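Local coordinates for MutT/nudix family protein (Enterococcus faecalis, PDB 2FML) that is of unknown function but combines a Nudix domain with an NrtR-like winged-helix domain and may act as a DNA-binding transcriptional regulator, at residues A[49-54]-A[222-226]; A[65-69]-A[117-121]; A[85-90]-A[102-108]; A[164-169]-A[178-182]; A[213-217]-A[262-267]. The contacts are given in a common frame with arbitrary orientation. Numbering follows the deposited sequence.

Contact 1: residues A[49-54]-A[222-226]; sequences YNKEAD and KVFAK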
# COMPACT_ATOMS: atom_id res chain seq x y z
N TYR A 49 -11.39 -11.54 -17.19
CA TYR A 49 -12.76 -11.43 -17.60
C TYR A 49 -13.00 -12.28 -18.84
O TYR A 49 -12.32 -12.10 -19.83
CB TYR A 49 -13.06 -9.95 -17.82
CG TYR A 49 -14.37 -9.62 -18.49
CD1 TYR A 49 -15.55 -9.49 -17.75
CD2 TYR A 49 -14.41 -9.35 -19.87
CE1 TYR A 49 -16.75 -9.14 -18.41
CE2 TYR A 49 -15.58 -9.01 -20.50
CZ TYR A 49 -16.75 -8.92 -19.79
OH TYR A 49 -17.87 -8.57 -20.49
N ASN A 50 -13.96 -13.22 -18.77
CA ASN A 50 -14.45 -13.92 -19.96
C ASN A 50 -15.51 -13.12 -20.77
O ASN A 50 -16.59 -12.92 -20.26
CB ASN A 50 -15.01 -15.29 -19.53
CG ASN A 50 -15.23 -16.23 -20.72
OD1 ASN A 50 -16.12 -16.02 -21.56
ND2 ASN A 50 -14.38 -17.24 -20.81
N LYS A 51 -15.24 -12.70 -22.02
CA LYS A 51 -16.19 -11.85 -22.80
C LYS A 51 -17.47 -12.55 -23.22
O LYS A 51 -18.55 -11.95 -23.22
CB LYS A 51 -15.58 -11.29 -24.10
CG LYS A 51 -14.40 -10.32 -23.95
CD LYS A 51 -13.29 -10.66 -24.95
CE LYS A 51 -13.62 -10.25 -26.38
NZ LYS A 51 -13.04 -8.92 -26.78
N GLU A 52 -17.35 -13.80 -23.65
CA GLU A 52 -18.50 -14.51 -24.19
C GLU A 52 -19.50 -14.71 -23.06
O GLU A 52 -20.69 -14.48 -23.23
CB GLU A 52 -18.08 -15.84 -24.87
CG GLU A 52 -16.79 -15.74 -25.77
CD GLU A 52 -15.45 -15.77 -24.93
OE1 GLU A 52 -15.06 -16.88 -24.44
OE2 GLU A 52 -14.80 -14.71 -24.76
N ALA A 53 -18.97 -15.07 -21.89
CA ALA A 53 -19.77 -15.33 -20.70
C ALA A 53 -20.20 -14.07 -19.96
O ALA A 53 -21.14 -14.11 -19.17
CB ALA A 53 -18.99 -16.21 -19.77
N ASP A 54 -19.50 -12.96 -20.22
CA ASP A 54 -19.58 -11.72 -19.43
C ASP A 54 -19.25 -11.99 -17.95
O ASP A 54 -19.96 -11.57 -17.05
CB ASP A 54 -20.94 -11.00 -19.63
CG ASP A 54 -20.86 -9.47 -19.43
OD1 ASP A 54 -19.81 -8.95 -18.99
OD2 ASP A 54 -21.85 -8.76 -19.72
N LYS A 222 -19.40 -3.01 -20.01
CA LYS A 222 -19.74 -4.36 -19.47
C LYS A 222 -18.82 -4.79 -18.32
O LYS A 222 -19.25 -5.44 -17.39
CB LYS A 222 -19.73 -5.42 -20.58
CG LYS A 222 -20.89 -5.26 -21.66
CD LYS A 222 -21.20 -6.60 -22.35
CE LYS A 222 -22.23 -6.50 -23.47
NZ LYS A 222 -22.56 -7.89 -23.99
N VAL A 223 -17.55 -4.40 -18.41
CA VAL A 223 -16.60 -4.61 -17.35
C VAL A 223 -16.95 -3.70 -16.16
O VAL A 223 -17.14 -4.18 -15.05
CB VAL A 223 -15.17 -4.38 -17.82
CG1 VAL A 223 -14.24 -4.34 -16.62
CG2 VAL A 223 -14.77 -5.47 -18.79
N PHE A 224 -17.07 -2.40 -16.40
CA PHE A 224 -17.54 -1.48 -15.38
C PHE A 224 -18.84 -1.91 -14.68
O PHE A 224 -18.96 -1.77 -13.47
CB PHE A 224 -17.73 -0.10 -15.98
CG PHE A 224 -16.54 0.79 -15.84
CD1 PHE A 224 -15.30 0.43 -16.40
CD2 PHE A 224 -16.65 2.01 -15.14
CE1 PHE A 224 -14.19 1.26 -16.27
CE2 PHE A 224 -15.55 2.86 -15.01
CZ PHE A 224 -14.31 2.48 -15.58
N ALA A 225 -19.81 -2.44 -15.42
CA ALA A 225 -21.07 -2.85 -14.80
C ALA A 225 -20.89 -4.11 -13.91
O ALA A 225 -21.57 -4.23 -12.89
CB ALA A 225 -22.18 -3.03 -15.85
N LYS A 226 -20.01 -5.04 -14.31
CA LYS A 226 -19.69 -6.22 -13.47
C LYS A 226 -19.12 -5.80 -12.09
O LYS A 226 -19.42 -6.42 -11.06
CB LYS A 226 -18.73 -7.26 -14.14
CG LYS A 226 -19.26 -8.09 -15.35
CD LYS A 226 -20.78 -8.20 -15.44
CE LYS A 226 -21.38 -9.48 -14.89
NZ LYS A 226 -22.81 -9.72 -15.42
O HOH W 1 -22.13 -6.43 -17.86

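Contact 2: residues A[65-69]-A[117-121]; sequences GHPFR and RDPRG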
# COMPACT_ATOMS: atom_id res chain seq x y z
N GLY A 65 -1.90 -28.31 2.37
CA GLY A 65 -1.27 -28.43 3.66
C GLY A 65 -1.78 -27.39 4.63
O GLY A 65 -2.41 -26.37 4.22
N HIS A 66 -1.52 -27.67 5.91
CA HIS A 66 -1.86 -26.79 6.99
C HIS A 66 -1.02 -25.50 6.98
O HIS A 66 0.07 -25.49 6.46
CB HIS A 66 -1.73 -27.53 8.32
CG HIS A 66 -2.99 -28.23 8.73
ND1 HIS A 66 -2.99 -29.43 9.42
CD2 HIS A 66 -4.28 -27.90 8.55
CE1 HIS A 66 -4.23 -29.81 9.63
NE2 HIS A 66 -5.04 -28.91 9.09
N PRO A 67 -1.52 -24.41 7.59
CA PRO A 67 -2.82 -24.18 8.20
C PRO A 67 -3.88 -24.05 7.10
O PRO A 67 -3.54 -23.81 5.94
CB PRO A 67 -2.63 -22.88 9.00
CG PRO A 67 -1.41 -22.21 8.42
CD PRO A 67 -0.59 -23.28 7.78
N PHE A 68 -5.14 -24.34 7.43
CA PHE A 68 -6.24 -24.30 6.48
C PHE A 68 -6.08 -25.25 5.36
O PHE A 68 -6.39 -24.88 4.23
CB PHE A 68 -6.40 -22.85 5.92
CG PHE A 68 -6.72 -21.84 7.01
CD1 PHE A 68 -8.03 -21.77 7.55
CD2 PHE A 68 -5.73 -21.01 7.53
CE1 PHE A 68 -8.34 -20.83 8.58
CE2 PHE A 68 -6.03 -20.08 8.55
CZ PHE A 68 -7.33 -19.99 9.06
N ARG A 69 -5.62 -26.48 5.67
CA ARG A 69 -5.68 -27.58 4.74
C ARG A 69 -7.08 -27.74 4.11
O ARG A 69 -8.08 -27.78 4.81
CB ARG A 69 -5.32 -28.90 5.42
CG ARG A 69 -5.16 -30.08 4.49
CD ARG A 69 -5.19 -31.39 5.29
NE ARG A 69 -4.09 -31.43 6.24
CZ ARG A 69 -4.01 -32.18 7.35
NH1 ARG A 69 -5.00 -32.95 7.77
NH2 ARG A 69 -2.89 -32.07 8.08
N ARG A 117 -3.83 -12.92 12.22
CA ARG A 117 -4.33 -13.36 10.93
C ARG A 117 -3.83 -14.78 10.49
O ARG A 117 -4.47 -15.41 9.67
CB ARG A 117 -3.96 -12.31 9.83
CG ARG A 117 -2.46 -12.08 9.61
CD ARG A 117 -2.27 -11.06 8.51
NE ARG A 117 -2.71 -11.68 7.27
CZ ARG A 117 -2.04 -12.64 6.63
NH1 ARG A 117 -0.85 -13.05 7.08
NH2 ARG A 117 -2.59 -13.21 5.57
N ASP A 118 -2.68 -15.26 11.01
CA ASP A 118 -2.15 -16.59 10.62
C ASP A 118 -1.98 -17.43 11.88
O ASP A 118 -1.30 -17.01 12.79
CB ASP A 118 -0.81 -16.39 9.84
CG ASP A 118 -0.34 -17.63 9.07
OD1 ASP A 118 -0.29 -18.74 9.60
OD2 ASP A 118 0.04 -17.48 7.91
N PRO A 119 -2.57 -18.65 11.94
CA PRO A 119 -2.32 -19.47 13.18
C PRO A 119 -0.83 -19.89 13.42
O PRO A 119 -0.51 -20.39 14.52
CB PRO A 119 -3.19 -20.70 12.97
CG PRO A 119 -3.31 -20.81 11.58
CD PRO A 119 -3.38 -19.40 10.98
N ARG A 120 0.08 -19.68 12.44
CA ARG A 120 1.53 -19.98 12.65
C ARG A 120 2.28 -19.00 13.59
O ARG A 120 3.29 -19.33 14.13
CB ARG A 120 2.27 -20.10 11.31
CG ARG A 120 1.98 -21.44 10.60
CD ARG A 120 2.36 -21.42 9.12
NE ARG A 120 1.64 -20.42 8.38
CZ ARG A 120 1.55 -20.40 7.06
NH1 ARG A 120 2.18 -21.31 6.37
NH2 ARG A 120 0.89 -19.44 6.44
N GLY A 121 1.78 -17.76 13.73
CA GLY A 121 2.27 -16.82 14.72
C GLY A 121 2.20 -15.48 14.08
O GLY A 121 1.25 -15.17 13.46

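Contact 3: residues A[85-90]-A[102-108]; sequences TEDSVL and SQENIEQ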
# COMPACT_ATOMS: atom_id res chain seq x y z
N THR A 85 9.28 -8.10 -2.29
CA THR A 85 7.97 -8.69 -2.33
C THR A 85 7.44 -8.81 -3.76
O THR A 85 6.75 -9.79 -4.05
CB THR A 85 6.93 -7.98 -1.43
OG1 THR A 85 6.76 -6.61 -1.83
CG2 THR A 85 7.31 -8.08 0.07
N GLU A 86 7.69 -7.80 -4.59
CA GLU A 86 7.41 -7.86 -6.02
C GLU A 86 7.98 -9.14 -6.73
O GLU A 86 7.25 -9.89 -7.40
CB GLU A 86 7.98 -6.61 -6.73
CG GLU A 86 7.24 -5.34 -6.48
CD GLU A 86 7.71 -4.58 -5.21
OE1 GLU A 86 8.59 -5.07 -4.46
OE2 GLU A 86 7.18 -3.46 -4.99
N ASP A 87 9.28 -9.38 -6.59
CA ASP A 87 9.95 -10.59 -7.10
C ASP A 87 9.26 -11.86 -6.56
O ASP A 87 8.98 -12.82 -7.29
CB ASP A 87 11.37 -10.62 -6.53
CG ASP A 87 12.30 -9.63 -7.19
OD1 ASP A 87 11.95 -9.10 -8.28
OD2 ASP A 87 13.41 -9.42 -6.62
N SER A 88 9.00 -11.83 -5.26
CA SER A 88 8.50 -12.99 -4.55
C SER A 88 7.06 -13.35 -5.05
O SER A 88 6.72 -14.55 -5.28
CB SER A 88 8.58 -12.71 -3.02
OG SER A 88 8.17 -13.85 -2.27
N VAL A 89 6.21 -12.34 -5.22
CA VAL A 89 4.80 -12.63 -5.59
C VAL A 89 4.71 -13.19 -7.01
O VAL A 89 3.87 -14.06 -7.29
CB VAL A 89 3.82 -11.44 -5.34
CG1 VAL A 89 3.95 -10.33 -6.42
CG2 VAL A 89 2.38 -11.99 -5.21
N LEU A 90 5.59 -12.72 -7.89
CA LEU A 90 5.70 -13.26 -9.22
C LEU A 90 6.22 -14.69 -9.30
O LEU A 90 5.74 -15.45 -10.11
CB LEU A 90 6.57 -12.36 -10.12
CG LEU A 90 6.33 -10.85 -10.33
CD1 LEU A 90 7.44 -10.33 -11.31
CD2 LEU A 90 4.98 -10.56 -10.80
N SER A 102 4.40 -10.09 -15.68
CA SER A 102 5.56 -9.20 -15.49
C SER A 102 5.29 -8.12 -14.44
O SER A 102 4.13 -7.84 -14.11
CB SER A 102 5.98 -8.56 -16.82
OG SER A 102 5.00 -7.60 -17.20
N GLN A 103 6.36 -7.53 -13.90
CA GLN A 103 6.26 -6.56 -12.79
C GLN A 103 5.41 -5.36 -13.12
O GLN A 103 4.68 -4.87 -12.26
CB GLN A 103 7.64 -6.04 -12.37
CG GLN A 103 7.61 -5.31 -10.98
CD GLN A 103 8.88 -5.58 -10.10
OE1 GLN A 103 9.34 -6.73 -9.94
NE2 GLN A 103 9.41 -4.50 -9.51
N GLU A 104 5.54 -4.90 -14.37
CA GLU A 104 4.91 -3.70 -14.86
C GLU A 104 3.41 -3.89 -14.82
O GLU A 104 2.68 -2.91 -14.82
CB GLU A 104 5.38 -3.38 -16.29
CG GLU A 104 6.60 -4.17 -16.82
CD GLU A 104 7.98 -3.61 -16.36
OE1 GLU A 104 8.69 -2.97 -17.20
OE2 GLU A 104 8.37 -3.84 -15.18
N ASN A 105 2.96 -5.15 -14.77
CA ASN A 105 1.52 -5.50 -14.77
C ASN A 105 0.84 -5.90 -13.42
O ASN A 105 -0.34 -6.30 -13.36
CB ASN A 105 1.26 -6.53 -15.84
CG ASN A 105 1.47 -5.95 -17.24
OD1 ASN A 105 0.53 -5.42 -17.83
ND2 ASN A 105 2.70 -5.97 -17.72
N ILE A 106 1.59 -5.76 -12.35
CA ILE A 106 1.04 -5.97 -11.03
C ILE A 106 0.99 -4.62 -10.30
O ILE A 106 1.78 -3.73 -10.60
CB ILE A 106 1.81 -7.05 -10.23
CG1 ILE A 106 3.26 -6.59 -9.94
CG2 ILE A 106 1.74 -8.34 -10.99
CD1 ILE A 106 4.07 -7.51 -8.92
N GLU A 107 0.06 -4.49 -9.36
CA GLU A 107 0.12 -3.38 -8.45
C GLU A 107 0.06 -3.88 -7.01
O GLU A 107 -0.71 -4.77 -6.69
CB GLU A 107 -0.99 -2.33 -8.75
CG GLU A 107 -2.46 -2.78 -8.37
CD GLU A 107 -3.56 -1.81 -8.94
OE1 GLU A 107 -3.80 -1.85 -10.19
OE2 GLU A 107 -4.16 -1.03 -8.14
N GLN A 108 0.81 -3.24 -6.13
CA GLN A 108 0.71 -3.56 -4.72
C GLN A 108 -0.67 -3.14 -4.20
O GLN A 108 -1.16 -2.07 -4.54
CB GLN A 108 1.84 -2.93 -3.94
CG GLN A 108 2.19 -3.70 -2.76
CD GLN A 108 3.33 -3.07 -2.04
OE1 GLN A 108 4.53 -3.39 -2.27
NE2 GLN A 108 2.99 -2.23 -1.10

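Contact 4: residues A[164-169]-A[178-182]; sequences DVEITL and GKDTL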
# COMPACT_ATOMS: atom_id res chain seq x y z
N ASP A 164 -19.39 -26.85 -6.92
CA ASP A 164 -20.23 -26.74 -5.71
C ASP A 164 -19.69 -25.85 -4.61
O ASP A 164 -20.27 -25.77 -3.52
CB ASP A 164 -20.55 -28.12 -5.16
CG ASP A 164 -21.86 -28.66 -5.72
OD1 ASP A 164 -22.94 -28.41 -5.11
OD2 ASP A 164 -21.80 -29.35 -6.78
N VAL A 165 -18.58 -25.15 -4.91
CA VAL A 165 -17.96 -24.22 -4.00
C VAL A 165 -18.61 -22.85 -4.14
O VAL A 165 -18.83 -22.38 -5.26
CB VAL A 165 -16.43 -24.13 -4.25
CG1 VAL A 165 -15.75 -23.21 -3.18
CG2 VAL A 165 -15.84 -25.54 -4.28
N GLU A 166 -18.92 -22.24 -3.00
CA GLU A 166 -19.67 -21.00 -2.92
C GLU A 166 -19.15 -20.18 -1.75
O GLU A 166 -19.27 -20.58 -0.59
CB GLU A 166 -21.18 -21.25 -2.75
CG GLU A 166 -22.03 -19.97 -2.63
CD GLU A 166 -23.22 -20.11 -1.61
OE1 GLU A 166 -23.03 -20.17 -0.36
OE2 GLU A 166 -24.38 -20.17 -2.09
N ILE A 167 -18.56 -19.05 -2.08
CA ILE A 167 -18.01 -18.10 -1.14
C ILE A 167 -18.63 -16.77 -1.44
O ILE A 167 -18.52 -16.27 -2.56
CB ILE A 167 -16.47 -17.96 -1.31
CG1 ILE A 167 -15.79 -19.34 -1.10
CG2 ILE A 167 -15.96 -16.71 -0.50
CD1 ILE A 167 -14.45 -19.44 -1.68
N THR A 168 -19.28 -16.21 -0.42
CA THR A 168 -20.06 -14.97 -0.52
C THR A 168 -19.54 -14.06 0.56
O THR A 168 -19.44 -14.46 1.70
CB THR A 168 -21.55 -15.25 -0.37
OG1 THR A 168 -21.95 -16.02 -1.50
CG2 THR A 168 -22.38 -13.92 -0.42
N LEU A 169 -19.12 -12.87 0.14
CA LEU A 169 -18.48 -11.87 0.96
C LEU A 169 -19.24 -10.55 0.94
O LEU A 169 -19.64 -10.06 -0.12
CB LEU A 169 -17.04 -11.58 0.46
CG LEU A 169 -16.10 -12.78 0.27
CD1 LEU A 169 -14.74 -12.38 -0.38
CD2 LEU A 169 -16.01 -13.59 1.61
N GLY A 178 -21.29 -17.40 2.78
CA GLY A 178 -21.48 -18.57 1.93
C GLY A 178 -21.15 -19.90 2.60
O GLY A 178 -20.62 -19.93 3.74
N LYS A 179 -21.46 -20.98 1.87
CA LYS A 179 -21.10 -22.35 2.20
C LYS A 179 -19.61 -22.47 2.65
O LYS A 179 -19.27 -22.95 3.75
CB LYS A 179 -21.30 -23.19 0.95
CG LYS A 179 -22.55 -24.02 0.91
CD LYS A 179 -22.42 -25.10 -0.19
CE LYS A 179 -22.87 -24.60 -1.60
NZ LYS A 179 -24.15 -23.79 -1.59
N ASP A 180 -18.75 -22.00 1.76
CA ASP A 180 -17.32 -22.10 1.94
C ASP A 180 -16.69 -20.80 2.47
O ASP A 180 -17.16 -19.73 2.16
CB ASP A 180 -16.72 -22.57 0.62
CG ASP A 180 -17.19 -23.99 0.27
OD1 ASP A 180 -16.62 -24.98 0.80
OD2 ASP A 180 -18.18 -24.11 -0.50
N THR A 181 -15.63 -20.94 3.25
CA THR A 181 -14.94 -19.88 3.91
C THR A 181 -13.48 -19.85 3.41
O THR A 181 -12.78 -20.87 3.42
CB THR A 181 -15.01 -20.04 5.49
OG1 THR A 181 -16.39 -20.09 5.95
CG2 THR A 181 -14.38 -18.86 6.19
N LEU A 182 -13.00 -18.69 2.98
CA LEU A 182 -11.62 -18.55 2.57
C LEU A 182 -10.68 -18.73 3.76
O LEU A 182 -11.01 -18.28 4.91
CB LEU A 182 -11.39 -17.18 1.94
CG LEU A 182 -12.04 -17.00 0.57
CD1 LEU A 182 -12.17 -15.52 0.20
CD2 LEU A 182 -11.23 -17.74 -0.47

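Contact 5: residues A[213-217]-A[262-267]; sequences KDFTI and SKIYQL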
# COMPACT_ATOMS: atom_id res chain seq x y z
N LYS A 213 -5.97 -5.47 -24.45
CA LYS A 213 -5.21 -4.58 -25.36
C LYS A 213 -6.03 -3.83 -26.42
O LYS A 213 -5.59 -2.79 -26.89
CB LYS A 213 -3.96 -5.26 -25.99
CG LYS A 213 -2.68 -5.27 -25.11
CD LYS A 213 -2.77 -6.20 -23.87
CE LYS A 213 -3.03 -5.41 -22.59
NZ LYS A 213 -3.71 -6.27 -21.55
N ASP A 214 -7.21 -4.34 -26.78
CA ASP A 214 -8.19 -3.45 -27.41
C ASP A 214 -9.65 -3.71 -27.00
O ASP A 214 -10.01 -4.80 -26.56
CB ASP A 214 -7.96 -3.29 -28.93
CG ASP A 214 -8.56 -4.41 -29.76
OD1 ASP A 214 -7.80 -5.04 -30.52
OD2 ASP A 214 -9.79 -4.65 -29.68
N PHE A 215 -10.49 -2.67 -27.16
CA PHE A 215 -11.87 -2.71 -26.67
C PHE A 215 -12.81 -1.63 -27.21
O PHE A 215 -12.41 -0.48 -27.38
CB PHE A 215 -11.88 -2.65 -25.14
CG PHE A 215 -10.96 -1.60 -24.55
CD1 PHE A 215 -11.42 -0.32 -24.29
CD2 PHE A 215 -9.64 -1.92 -24.20
CE1 PHE A 215 -10.57 0.64 -23.71
CE2 PHE A 215 -8.78 -0.96 -23.62
CZ PHE A 215 -9.25 0.31 -23.38
N THR A 216 -14.07 -2.01 -27.44
CA THR A 216 -15.16 -1.05 -27.63
C THR A 216 -15.64 -0.39 -26.31
O THR A 216 -15.39 -0.87 -25.16
CB THR A 216 -16.39 -1.70 -28.34
OG1 THR A 216 -16.90 -2.77 -27.55
CG2 THR A 216 -16.03 -2.23 -29.71
N ILE A 217 -16.36 0.73 -26.48
CA ILE A 217 -17.07 1.35 -25.36
C ILE A 217 -18.09 0.38 -24.69
O ILE A 217 -18.21 0.36 -23.48
CB ILE A 217 -17.67 2.74 -25.74
CG1 ILE A 217 -16.58 3.68 -26.27
CG2 ILE A 217 -18.32 3.37 -24.52
CD1 ILE A 217 -15.33 3.86 -25.35
N SER A 262 -18.26 0.16 -35.00
CA SER A 262 -17.78 0.97 -33.85
C SER A 262 -16.30 0.85 -33.42
O SER A 262 -15.62 -0.14 -33.75
CB SER A 262 -18.69 0.75 -32.63
OG SER A 262 -18.50 -0.58 -32.13
N LYS A 263 -15.84 1.87 -32.64
CA LYS A 263 -14.40 2.05 -32.37
C LYS A 263 -13.77 1.13 -31.30
O LYS A 263 -14.37 0.77 -30.26
CB LYS A 263 -14.03 3.52 -32.12
CG LYS A 263 -13.31 4.19 -33.31
CD LYS A 263 -14.27 5.09 -34.13
CE LYS A 263 -13.80 5.34 -35.57
NZ LYS A 263 -14.69 6.88 -36.05
N ILE A 264 -12.52 0.78 -31.63
CA ILE A 264 -11.58 0.02 -30.83
C ILE A 264 -10.65 1.04 -30.16
O ILE A 264 -10.15 1.97 -30.81
CB ILE A 264 -10.74 -0.89 -31.78
CG1 ILE A 264 -11.61 -1.98 -32.42
CG2 ILE A 264 -9.59 -1.52 -31.05
CD1 ILE A 264 -11.00 -2.61 -33.70
N TYR A 265 -10.42 0.86 -28.85
CA TYR A 265 -9.46 1.65 -28.05
C TYR A 265 -8.51 0.74 -27.24
O TYR A 265 -8.87 -0.38 -26.86
CB TYR A 265 -10.18 2.57 -27.06
CG TYR A 265 -11.19 3.52 -27.66
CD1 TYR A 265 -12.47 3.07 -28.01
CD2 TYR A 265 -10.89 4.87 -27.86
CE1 TYR A 265 -13.42 3.93 -28.58
CE2 TYR A 265 -11.84 5.74 -28.42
CZ TYR A 265 -13.10 5.26 -28.77
OH TYR A 265 -14.05 6.10 -29.31
N GLN A 266 -7.31 1.24 -26.97
CA GLN A 266 -6.45 0.69 -25.94
C GLN A 266 -6.23 1.77 -24.92
O GLN A 266 -6.49 2.93 -25.20
CB GLN A 266 -5.11 0.20 -26.49
CG GLN A 266 -4.12 1.28 -26.93
CD GLN A 266 -3.03 0.77 -27.88
OE1 GLN A 266 -2.20 1.53 -28.35
NE2 GLN A 266 -3.04 -0.54 -28.14
N LEU A 267 -5.76 1.38 -23.74
CA LEU A 267 -5.34 2.31 -22.71
C LEU A 267 -4.05 2.94 -23.19
O LEU A 267 -3.27 2.28 -23.89
CB LEU A 267 -5.07 1.56 -21.41
CG LEU A 267 -6.23 0.76 -20.82
CD1 LEU A 267 -5.64 -0.37 -19.97
CD2 LEU A 267 -7.12 1.66 -19.99

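Contact 1: residues A[49-54]-A[222-226]
The hydroxyl of Tyr-49 donates a very short hydrogen bond of 2.5 Å to Asp-54 OD1, fixing the carboxylate beside the helix. A single water then links the segments, donating to Asp-54 OD2 (3.0 Å) and to the carbonyl oxygen of Lys-222 (3.1 Å); no direct hydrogen bond joins them. Lys-222 NZ and Lys-226 NZ stay beyond salt-bridge range of Asp-54 OD2 (4.4 and 4.5 Å); the lysines meet Asp-54 through carbon, Lys-222 CD 3.5 Å from Asp-54 OD2 and Lys-226 CE 3.3 Å from Asp-54 O. Asp-54 closes the turn between strands 39-50 and 55-63 of the Nudix sheet, a turn that opens with an Asx motif, Ala-53 N to Asn-50 OD1 (3.0 Å). Helix 217-228 of the winged-helix region lies against it, with a salt bridge from Lys-51 to Glu-219. Val-223 CG2 sits 3.9 Å from the centroid of the Tyr-49 ring, almost on its normal, as a CH-pi contact. Lys-226 CG borders the ring edge, 4.1 Å from Tyr-49 CE1.

Contact 2: residues A[65-69]-A[117-121]
Arg-117, at the start of 117-121, turns its side chain elsewhere, forming a salt bridge with Asp-185. Asp-118 then begins a type I beta turn that ends at Gly-121, closed by a weak hydrogen bond from Gly-121 N to Asp-118 O (3.3 Å). Its OD1 accepts from Arg-120 N at 3.0 Å, which makes an Asx turn, and also from Arg-120 NE at 2.8 Å, while Asp-118 OD2 takes Arg-120 NH2 at 2.6 Å in a two-pronged salt bridge. Pro-119 meets the other loop directly: its CG lies 3.4 Å from Pro-67 CB, and its CD lies 3.7 Å from Phe-68 CE2. Arg-120, held in place by the carboxylate, offers one guanidinium face to the Pro-67 ring, with NE 3.5 Å from Pro-67 CG. Gly-121 has backbone angles at which a side chain would strike the carbonyl oxygen of Arg-120. On the other loop, Pro-67 follows a cis peptide bond and directs its ring toward this turn. The contact thus joins the loop between strands 55-63 and 72-78 to the loop between strands 106-112 and 123-131, at the dimer interface: Phe-23 of the second subunit packs on Pro-67, and His-28 of that subunit bonds to Arg-120 O. With no hydrogen bond between the loops, their mutual fit rests on van der Waals contact, while the polar bonds shape the turn from within.

Contact 3: residues A[85-90]-A[102-108]
Leu-90, Gln-103 and Ile-106 bury the most surface where helix 85-97 meets 102-108, a 3-10 turn leading into strand 106-112. Ile-106 points toward the helix and sets CD1 3.7 Å from Leu-90 CD2 and 3.8 Å from Val-89 CG1, so its tip lies against two successive helix residues. Leu-90 also reaches the turn, its CD1 4.0 Å from Gln-103 N. Gln-103 lays its amide end over Glu-86, with OE1 3.5 Å from Glu-86 CB. The helix belongs to the Nudix box, the family signature that in active Nudix hydrolases supplies metal-binding glutamates, and the chain returns from it into strand 106-112 with helix and strand axes 128° apart. Val-89 continues inward onto Val-42 and Met-44 of strand 39-50, while Thr-85 OG1 hydrogen-bonds to Tyr-128 of strand 123-131. Since no hydrogen bond crosses between the two segments, not even from the Gln-103 amide, this side of the helix is seated chiefly by aliphatic contact.

Contact 4: residues A[164-169]-A[178-182]
This is an edge contact at the rim of the Nudix sheet, where the chain leaves strand 165-170, turns, and runs back beside it as an extended loop before helix 186-200. Thr-168 still pairs with Leu-177 through backbone hydrogen bonds, but beyond Gly-178 the bonds centre on Glu-166. Its carbonyl oxygen accepts from Asp-180 N (2.8 Å), its amide N donates to Asp-180 OD2 (3.2 Å), and its side-chain OE1 takes Lys-179 N (2.8 Å). Glu-166 OE2 and Lys-179 NZ add a long salt bridge of 3.7 Å. Gly-178 comes close beside the strand, its CA 4.6 Å from the CA of Thr-168; a beta carbon there would clash with Glu-166 O and Thr-168 N. Leu-182 CD2 meets Ile-167 CD1 at 3.8 Å and Leu-182 CD1 meets Leu-169 CD1 at 4.1 Å, joining a core with Leu-60 and Ile-190. The arrangement is an antiparallel return along the edge strand of the Nudix-domain sheet, in which the Asp-180 carboxylate stands in for a backbone acceptor.

Contact 5: residues A[213-217]-A[262-267]
The ring of Phe-215 fills the hollow beside the backbone of 262-267: Tyr-265 O and Gln-266 N lie over one ring face, Phe-215 CE1 is 3.9 Å from Tyr-265 CB, and Phe-215 CZ is 4.0 Å from Leu-267 CG. Phe-248 meets the same ring edge-to-face. Ile-217 CD1 rests 3.8 Å from Tyr-265 CE1, at the N-terminus of helix 217-228, where Thr-216 is the N-cap. On the other side Asp-214 CB comes unusually close to Ile-264 CG2 (3.2 Å), and Thr-216 CG2 approaches Ser-262 OG at 3.8 Å. Between these sides runs a single antiparallel bridge, the hydrogen-bonded pair Phe-215 and Tyr-265: Tyr-265 N to Phe-215 O is 2.8 Å, and Phe-215 N to Tyr-265 O, also 2.8 Å, is weak. Pairing of this lead-in to helix 217-228 with the chain after helix 237-244 is consistent with the small sheet of a winged-helix domain, 262-267 probably being part of the wing. Backbone bonding thus sets the alignment, and aromatic and aliphatic side chains seal one side.

How the contacts relate
Along the chain, contacts 3 and 2 fall between the two segments of contact 1, contact 3 within the span of contact 2, and contact 4 follows them there; contact 5 alternates with contact 1. Contacts 1, 3 and 4 reach the same mixed sheet of the Nudix region, their centres 22 to 28 Å apart. Contact 1 joins that sheet to helix 217-228, and contact 5, its centre about 14 Å away, pairs the chain just before that helix with the C-terminal part. Contacts 2 and 5 lie on opposite sides of the chain's centre, about 44 Å apart between centres. Contacts 2 and 3 touch the second subunit, whereas no other chain touches contacts 1, 4 and 5.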